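Enoyl-CoA hydratase (Thermus thermophilus, PDB 1WZ8) probably catalyses the reversible hydration of 2-enoyl-CoA thioesters to 3-hydroxyacyl-CoA, as a hexameric member of the crotonase family. Local coordinates at residues A[19-24]-A[198-203]; A[32-37]-A[116-121]. All coordinates share one frame; numbering follows the deposited sequence.

Contact 1: A[19-24]-A[198-203]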
loop_
_atom_site.group_PDB
_atom_site.type_symbol
_atom_site.label_atom_id
_atom_site.label_comp_id
_atom_site.label_asym_id
_atom_site.label_seq_id
_atom_site.Cartn_x
_atom_site.Cartn_y
_atom_site.Cartn_z
ATOM N N PRO A 19 -6.182 12.275 38.073
ATOM C CA PRO A 19 -5.358 11.068 38.188
ATOM C C PRO A 19 -5.010 10.449 36.835
ATOM O O PRO A 19 -5.898 10.125 36.048
ATOM C CB PRO A 19 -6.227 10.135 39.032
ATOM C CG PRO A 19 -6.993 11.088 39.897
ATOM C CD PRO A 19 -7.383 12.172 38.922
ATOM N N GLY A 20 -3.714 10.298 36.570
ATOM C CA GLY A 20 -3.274 9.693 35.326
ATOM C C GLY A 20 -3.285 10.598 34.110
ATOM O O GLY A 20 -2.853 10.194 33.033
ATOM N N VAL A 21 -3.777 11.822 34.270
ATOM C CA VAL A 21 -3.832 12.758 33.157
ATOM C C VAL A 21 -2.682 13.754 33.212
ATOM O O VAL A 21 -2.664 14.650 34.057
ATOM C CB VAL A 21 -5.157 13.551 33.152
ATOM C CG1 VAL A 21 -5.190 14.499 31.960
ATOM C CG2 VAL A 21 -6.342 12.587 33.106
ATOM N N LEU A 22 -1.715 13.592 32.318
ATOM C CA LEU A 22 -0.593 14.514 32.277
ATOM C C LEU A 22 -0.981 15.657 31.361
ATOM O O LEU A 22 -1.159 15.473 30.155
ATOM C CB LEU A 22 0.667 13.829 31.750
ATOM C CG LEU A 22 1.873 14.768 31.622
ATOM C CD1 LEU A 22 2.188 15.389 32.977
ATOM C CD2 LEU A 22 3.069 14.006 31.093
ATOM N N GLU A 23 -1.122 16.842 31.940
ATOM C CA GLU A 23 -1.503 18.006 31.165
ATOM C C GLU A 23 -0.276 18.808 30.766
ATOM O O GLU A 23 0.525 19.192 31.614
ATOM C CB GLU A 23 -2.442 18.890 31.981
ATOM C CG GLU A 23 -2.892 20.132 31.249
ATOM C CD GLU A 23 -3.623 21.090 32.152
ATOM O OE1 GLU A 23 -2.989 21.634 33.080
ATOM O OE2 GLU A 23 -4.831 21.299 31.936
ATOM N N ILE A 24 -0.131 19.049 29.469
ATOM C CA ILE A 24 0.991 19.824 28.960
ATOM C C ILE A 24 0.451 21.142 28.420
ATOM O O ILE A 24 -0.302 21.159 27.446
ATOM C CB ILE A 24 1.723 19.090 27.815
ATOM C CG1 ILE A 24 2.222 17.725 28.297
ATOM C CG2 ILE A 24 2.900 19.934 27.331
ATOM C CD1 ILE A 24 3.015 16.960 27.243
ATOM N N LYS A 198 -14.551 20.119 28.880
ATOM C CA LYS A 198 -14.922 18.889 28.181
ATOM C C LYS A 198 -13.680 18.085 27.811
ATOM O O LYS A 198 -13.677 16.860 27.902
ATOM C CB LYS A 198 -15.716 19.216 26.912
ATOM C CG LYS A 198 -16.175 17.997 26.114
ATOM C CD LYS A 198 -17.178 17.149 26.901
ATOM C CE LYS A 198 -17.686 15.970 26.081
ATOM N NZ LYS A 198 -18.702 15.159 26.819
ATOM N N ALA A 199 -12.626 18.771 27.385
ATOM C CA ALA A 199 -11.398 18.076 27.018
ATOM C C ALA A 199 -10.841 17.327 28.226
ATOM O O ALA A 199 -10.391 16.186 28.113
ATOM C CB ALA A 199 -10.369 19.068 26.488
ATOM N N LEU A 200 -10.874 17.969 29.388
ATOM C CA LEU A 200 -10.377 17.341 30.609
ATOM C C LEU A 200 -11.240 16.127 30.957
ATOM O O LEU A 200 -10.730 15.085 31.370
ATOM C CB LEU A 200 -10.388 18.352 31.765
ATOM C CG LEU A 200 -9.905 17.815 33.115
ATOM C CD1 LEU A 200 -8.496 17.253 32.970
ATOM C CD2 LEU A 200 -9.951 18.925 34.156
ATOM N N GLU A 201 -12.550 16.263 30.780
ATOM C CA GLU A 201 -13.478 15.171 31.060
ATOM C C GLU A 201 -13.142 13.965 30.174
ATOM O O GLU A 201 -13.151 12.807 30.623
ATOM C CB GLU A 201 -14.911 15.630 30.785
ATOM C CG GLU A 201 -15.969 14.563 31.032
ATOM C CD GLU A 201 -17.332 14.967 30.498
ATOM O OE1 GLU A 201 -17.836 16.044 30.889
ATOM O OE2 GLU A 201 -17.898 14.207 29.684
ATOM N N VAL A 202 -12.856 14.245 28.907
ATOM C CA VAL A 202 -12.504 13.198 27.957
ATOM C C VAL A 202 -11.200 12.537 28.394
ATOM O O VAL A 202 -11.092 11.309 28.438
ATOM C CB VAL A 202 -12.335 13.781 26.530
ATOM C CG1 VAL A 202 -11.824 12.706 25.580
ATOM C CG2 VAL A 202 -13.672 14.321 26.031
ATOM N N ALA A 203 -10.210 13.359 28.727
ATOM C CA ALA A 203 -8.915 12.840 29.154
ATOM C C ALA A 203 -9.060 11.979 30.400
ATOM O O ALA A 203 -8.463 10.907 30.496
ATOM C CB ALA A 203 -7.952 13.989 29.422
#
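V21 reaches from strand 21-26 onto helix 195-207 and splits its two methyl groups over A203. Its CG1, anti to the backbone N (chi1 -179°), meets A203 CB at 3.8 Å. The other branch, CG2, takes a different target: it lies 3.8 Å from A203 O, on the helix backbone, so the valine touches both the methyl and the carbonyl of one residue. L200, one turn earlier, extends the apolar patch at a looser distance, with its CD1 4.4 Å from V21 CG1. The bend at chi2 of L200 (57°) turns CD1 to the valine. The small side chain of A203 lets the backbones come close, the CA atoms of V21 and A203 being 6.5 Å apart. Contact across the two segments is thus wholly van der Waals and buried.

A polar link lies nearby: E23, two residues after V21, uses OE2 to hydrogen-bond the hydroxyl of Y196, near the start of the same helix. L200 also packs on P17 and L59, from the strands that flank 21-26 in the sheet, while A199 reaches further across to V108 and V130. A helix late in the chain thus packs on one face of the mixed sheet of the crotonase fold, here over the second strand of the N-terminal hairpin 12-18/21-26.

Contact 2: A[32-37]-A[116-121]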
loop_
_atom_site.group_PDB
_atom_site.type_symbol
_atom_site.label_atom_id
_atom_site.label_comp_id
_atom_site.label_asym_id
_atom_site.label_seq_id
_atom_site.Cartn_x
_atom_site.Cartn_y
_atom_site.Cartn_z
ATOM N N ASN A 32 0.035 32.165 21.008
ATOM C CA ASN A 32 0.994 31.081 21.129
ATOM C C ASN A 32 1.688 30.730 19.822
ATOM O O ASN A 32 1.874 29.552 19.502
ATOM C CB ASN A 32 0.335 29.837 21.731
ATOM C CG ASN A 32 -0.060 30.036 23.182
ATOM O OD1 ASN A 32 0.721 30.555 23.987
ATOM N ND2 ASN A 32 -1.271 29.613 23.530
ATOM N N ALA A 33 2.061 31.754 19.057
ATOM C CA ALA A 33 2.794 31.521 17.818
ATOM C C ALA A 33 4.044 30.824 18.339
ATOM O O ALA A 33 4.570 31.196 19.388
ATOM C CB ALA A 33 3.153 32.841 17.148
ATOM N N MET A 34 4.516 29.816 17.620
ATOM C CA MET A 34 5.663 29.051 18.080
ATOM C C MET A 34 7.051 29.510 17.670
ATOM O O MET A 34 7.398 29.480 16.493
ATOM C CB MET A 34 5.514 27.595 17.647
ATOM C CG MET A 34 4.216 26.931 18.048
ATOM S SD MET A 34 4.159 25.302 17.275
ATOM C CE MET A 34 2.528 24.722 17.786
ATOM N N PRO A 35 7.864 29.955 18.642
ATOM C CA PRO A 35 9.225 30.387 18.309
ATOM C C PRO A 35 9.999 29.086 18.064
ATOM O O PRO A 35 9.507 28.004 18.383
ATOM C CB PRO A 35 9.690 31.085 19.583
ATOM C CG PRO A 35 8.411 31.584 20.189
ATOM C CD PRO A 35 7.492 30.402 19.994
ATOM N N PRO A 36 11.213 29.170 17.504
ATOM C CA PRO A 36 12.011 27.969 17.241
ATOM C C PRO A 36 12.078 26.982 18.412
ATOM O O PRO A 36 11.860 25.782 18.238
ATOM C CB PRO A 36 13.384 28.542 16.894
ATOM C CG PRO A 36 13.037 29.806 16.189
ATOM C CD PRO A 36 11.917 30.381 17.044
ATOM N N ALA A 37 12.369 27.492 19.606
ATOM C CA ALA A 37 12.486 26.641 20.787
ATOM C C ALA A 37 11.217 25.876 21.136
ATOM O O ALA A 37 11.280 24.700 21.502
ATOM C CB ALA A 37 12.938 27.470 21.986
ATOM N N VAL A 116 -3.973 27.052 13.814
ATOM C CA VAL A 116 -3.538 27.302 12.448
ATOM C C VAL A 116 -2.133 26.732 12.227
ATOM O O VAL A 116 -1.322 26.682 13.155
ATOM C CB VAL A 116 -3.503 28.830 12.150
ATOM C CG1 VAL A 116 -3.019 29.076 10.728
ATOM C CG2 VAL A 116 -4.887 29.444 12.361
ATOM N N GLY A 117 -1.854 26.305 10.998
ATOM C CA GLY A 117 -0.546 25.754 10.673
ATOM C C GLY A 117 -0.094 24.661 11.622
ATOM O O GLY A 117 -0.800 23.673 11.823
ATOM N N ALA A 118 1.088 24.835 12.208
ATOM C CA ALA A 118 1.626 23.854 13.144
ATOM C C ALA A 118 0.654 23.654 14.301
ATOM O O ALA A 118 0.609 22.585 14.904
ATOM C CB ALA A 118 2.983 24.317 13.669
ATOM N N GLY A 119 -0.116 24.694 14.612
ATOM C CA GLY A 119 -1.087 24.590 15.689
ATOM C C GLY A 119 -2.158 23.568 15.350
ATOM O O GLY A 119 -2.546 22.746 16.186
ATOM N N LEU A 120 -2.646 23.620 14.116
ATOM C CA LEU A 120 -3.665 22.677 13.679
ATOM C C LEU A 120 -3.035 21.290 13.545
ATOM O O LEU A 120 -3.687 20.279 13.804
ATOM C CB LEU A 120 -4.265 23.117 12.343
ATOM C CG LEU A 120 -5.441 22.291 11.801
ATOM C CD1 LEU A 120 -6.607 22.306 12.798
ATOM C CD2 LEU A 120 -5.881 22.870 10.466
ATOM N N ALA A 121 -1.766 21.246 13.143
ATOM C CA ALA A 121 -1.070 19.969 12.994
ATOM C C ALA A 121 -1.059 19.207 14.316
ATOM O O ALA A 121 -1.349 18.004 14.365
ATOM C CB ALA A 121 0.365 20.202 12.510
#
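The contact of M34 with A118 and G119 is a small apolar one, made by a single long side chain laid against the first turn of helix 118-125, near the centre of the chain and largely buried. M34 leaves the loop that precedes helix 36-49 and is extended beyond CG (chi2 173°, chi3 -177°), which carries the thioether across the gap between the two backbones. SD rests 3.9 Å from A118 CB. The terminal CE goes past that methyl to the peptide between A118 and G119, 4.1 Å from A118 O and 4.1 Å from G119 N. That peptide nitrogen is already used: G119 N donates to V116 O at 2.7 Å, closing the turn, and G117 occupies the N-cap.

Around this pair, M34 O accepts a hydrogen bond from S72 OG, and the M34 side chain also touches S68, so the loop before helix 73-81 lines the same region. A118 packs on L96 of helix 83-102, whereas V116, ending strand 114-116, lies against strand 136-138; the methionine thus joins the 32-37 loop to a helix start set between these elements.

Both contacts are apolar but lie at different depths. Contact 1 is centred about 17 Å from the centre of the chain, contact 2 only about 7 Å. Their centres are 22 Å apart and their nearest atoms about 9 Å, so they do not touch, although strand 21-26 is followed, after a loop, by helix 36-49 and contact 2 is nested within the loop closed by contact 1. Contact 2 probably borders a pocket, since a bound 2-methyl-2,4-pentanediol, probably from the crystallisation liquor, approaches the A118 side chain to about 4 Å. In crotonase relatives, the corresponding helix start supplies an oxyanion-hole N-H, consistent with an active site here.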